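Local coordinates for protein N-acetyltransferase (Staphylococcus aureus subsp. aureus, PDB 4LUA) that probably transfers an acetyl group from acetyl-coenzyme A to an amine substrate as a GNAT-family N-acetyltransferase, at residues S121-N126 with T153-H158. Numbering follows the deposited sequence.
Sequences SIVSNN and TYFDEH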
loop_
_atom_site.group_PDB
_atom_site.type_symbol
_atom_site.label_atom_id
_atom_site.label_comp_id
_atom_site.label_asym_id
_atom_site.label_seq_id
_atom_site.Cartn_x
_atom_site.Cartn_y
_atom_site.Cartn_z
ATOM N N SER A 121 -7.579 -2.157 -2.309
ATOM C CA SER A 121 -8.028 -3.049 -3.375
ATOM C C SER A 121 -7.069 -4.236 -3.454
ATOM O O SER A 121 -5.855 -4.077 -3.232
ATOM C CB SER A 121 -8.093 -2.329 -4.768
ATOM O OG SER A 121 -6.784 -1.754 -4.991
ATOM N N ILE A 122 -7.640 -5.423 -3.706
ATOM C CA ILE A 122 -6.794 -6.664 -3.661
ATOM C C ILE A 122 -7.188 -7.492 -4.865
ATOM O O ILE A 122 -8.387 -7.777 -5.118
ATOM C CB ILE A 122 -7.080 -7.462 -2.355
ATOM C CG1 ILE A 122 -6.844 -6.566 -1.127
ATOM C CG2 ILE A 122 -6.154 -8.719 -2.277
ATOM C CD1 ILE A 122 -7.163 -7.301 0.212
ATOM N N VAL A 123 -6.199 -7.963 -5.643
ATOM C CA VAL A 123 -6.560 -8.817 -6.755
ATOM C C VAL A 123 -7.321 -10.047 -6.277
ATOM O O VAL A 123 -7.045 -10.611 -5.192
ATOM C CB VAL A 123 -5.289 -9.230 -7.515
ATOM C CG1 VAL A 123 -5.559 -10.389 -8.467
ATOM C CG2 VAL A 123 -4.731 -7.978 -8.271
ATOM N N SER A 124 -8.297 -10.452 -7.060
ATOM C CA SER A 124 -9.315 -11.339 -6.500
ATOM C C SER A 124 -8.923 -12.702 -5.987
ATOM O O SER A 124 -9.636 -13.232 -5.132
ATOM C CB SER A 124 -10.505 -11.427 -7.432
ATOM O OG SER A 124 -10.125 -12.130 -8.581
ATOM N N ASN A 125 -7.825 -13.281 -6.477
ATOM C CA ASN A 125 -7.467 -14.596 -5.929
ATOM C C ASN A 125 -6.329 -14.470 -4.919
ATOM O O ASN A 125 -5.855 -15.506 -4.420
ATOM C CB ASN A 125 -7.077 -15.522 -7.069
ATOM C CG ASN A 125 -5.894 -14.970 -7.869
ATOM O OD1 ASN A 125 -5.612 -13.749 -7.867
ATOM N ND2 ASN A 125 -5.203 -15.876 -8.586
ATOM N N ASN A 126 -5.957 -13.246 -4.541
ATOM C CA ASN A 126 -4.914 -13.055 -3.519
ATOM C C ASN A 126 -5.531 -13.170 -2.112
ATOM O O ASN A 126 -5.710 -12.171 -1.389
ATOM C CB ASN A 126 -4.162 -11.732 -3.717
ATOM C CG ASN A 126 -2.934 -11.630 -2.876
ATOM O OD1 ASN A 126 -2.771 -12.353 -1.843
ATOM N ND2 ASN A 126 -2.056 -10.690 -3.249
ATOM N N THR A 153 -2.712 -6.829 -18.926
ATOM C CA THR A 153 -3.452 -7.914 -18.293
ATOM C C THR A 153 -4.401 -7.319 -17.234
ATOM O O THR A 153 -3.939 -6.705 -16.233
ATOM C CB THR A 153 -2.463 -8.902 -17.580
ATOM O OG1 THR A 153 -1.524 -9.455 -18.539
ATOM C CG2 THR A 153 -3.253 -10.047 -16.875
ATOM N N TYR A 154 -5.711 -7.483 -17.447
ATOM C CA TYR A 154 -6.697 -7.033 -16.453
ATOM C C TYR A 154 -6.843 -8.001 -15.300
ATOM O O TYR A 154 -6.764 -9.247 -15.488
ATOM C CB TYR A 154 -8.093 -6.932 -17.082
ATOM C CG TYR A 154 -8.317 -5.728 -17.960
ATOM C CD1 TYR A 154 -8.286 -5.845 -19.351
ATOM C CD2 TYR A 154 -8.573 -4.477 -17.401
ATOM C CE1 TYR A 154 -8.485 -4.754 -20.155
ATOM C CE2 TYR A 154 -8.776 -3.371 -18.220
ATOM C CZ TYR A 154 -8.724 -3.518 -19.585
ATOM O OH TYR A 154 -8.924 -2.424 -20.402
ATOM N N PHE A 155 -7.143 -7.430 -14.128
ATOM C CA PHE A 155 -7.507 -8.236 -12.957
ATOM C C PHE A 155 -8.777 -7.730 -12.321
ATOM O O PHE A 155 -9.025 -6.498 -12.240
ATOM C CB PHE A 155 -6.393 -8.228 -11.902
ATOM C CG PHE A 155 -5.146 -8.985 -12.337
ATOM C CD1 PHE A 155 -4.195 -8.376 -13.121
ATOM C CD2 PHE A 155 -4.948 -10.300 -11.955
ATOM C CE1 PHE A 155 -3.043 -9.083 -13.541
ATOM C CE2 PHE A 155 -3.809 -10.992 -12.348
ATOM C CZ PHE A 155 -2.859 -10.371 -13.134
ATOM N N ASP A 156 -9.576 -8.692 -11.840
ATOM C CA ASP A 156 -10.692 -8.337 -10.953
ATOM C C ASP A 156 -10.147 -8.086 -9.533
ATOM O O ASP A 156 -9.126 -8.642 -9.136
ATOM C CB ASP A 156 -11.651 -9.527 -10.853
ATOM C CG ASP A 156 -12.202 -9.970 -12.166
ATOM O OD1 ASP A 156 -12.229 -9.161 -13.136
ATOM O OD2 ASP A 156 -12.599 -11.179 -12.250
ATOM N N GLU A 157 -10.801 -7.207 -8.775
ATOM C CA GLU A 157 -10.350 -6.920 -7.422
ATOM C C GLU A 157 -11.473 -6.933 -6.421
ATOM O O GLU A 157 -12.619 -6.511 -6.745
ATOM C CB GLU A 157 -9.705 -5.550 -7.357
ATOM C CG GLU A 157 -8.387 -5.500 -8.130
ATOM C CD GLU A 157 -7.681 -4.246 -7.915
ATOM O OE1 GLU A 157 -8.209 -3.151 -8.280
ATOM O OE2 GLU A 157 -6.562 -4.319 -7.360
ATOM N N HIS A 158 -11.134 -7.335 -5.204
ATOM C CA HIS A 158 -11.995 -7.074 -4.038
ATOM C C HIS A 158 -11.644 -5.693 -3.505
ATOM O O HIS A 158 -10.473 -5.269 -3.494
ATOM C CB HIS A 158 -11.827 -8.094 -2.914
ATOM C CG HIS A 158 -12.377 -9.433 -3.275
ATOM N ND1 HIS A 158 -11.560 -10.526 -3.508
ATOM C CD2 HIS A 158 -13.641 -9.833 -3.538
ATOM C CE1 HIS A 158 -12.314 -11.559 -3.856
ATOM N NE2 HIS A 158 -13.578 -11.157 -3.935
HETATM O O HOH W 1 -7.032 -1.019 -7.737
HETATM O O HOH W 2 -4.153 -2.900 -6.406
HETATM O O HOH W 3 -8.858 -10.793 -2.889
HETATM O O HOH W 4 -12.096 -13.143 -10.380
#
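Ile-122 and His-158 form an antiparallel hydrogen-bonded pair near the end of strand 117-123. Ile-122 N gives its hydrogen to His-158 O at 2.8 Å, and His-158 N returns one to Ile-122 O at the same length. This is the tight part of the contact: Glu-157 CA comes within 3.1 Å of Ile-122 O, a bent CA-H...O contact. Val-123 and Glu-157 follow as a non-hydrogen-bonded pair whose side chains part, and CG1 of Val-123, anti to the backbone N (chi1 166°), reaches instead to the ring of Phe-155, 3.5 Å from CD2, while CG2 leans on Phe-155 CB. A last backbone bond, Ser-124 N to Asp-156 O, is more bent, with the donor tilted 35° from the carbonyl plane, as the chain leaves the strand through a type I turn from Val-123 to Asn-126.

Along the margins, water takes over. Two waters link Ser-121 OG to the Glu-157 carboxylate, one donating to OE1 and the other to OE2. A third donates to Val-123 O and lies in the plane of the His-158 ring, 2.8 Å from ND1, while Ser-124 O sits by CE1 at the ring edge. A fourth joins Ser-124 OG to Asp-156 OD2; the other carboxylate oxygen accepts a hydrogen bond from Asn-146 N.

Strand 153-163 is the middle strand of a three-stranded antiparallel sheet, flanked by strand 117-123 on one side and strand 139-150 on the other. Asn-126 caps the following helix 127-135 through OD1 and Ala-129 N, and this helix packs over Ile-122 with Ala-129 and Tyr-133 and meets His-158 with Lys-130, consistent with the strand-turn-helix succession of the C-terminal half of a GNAT fold.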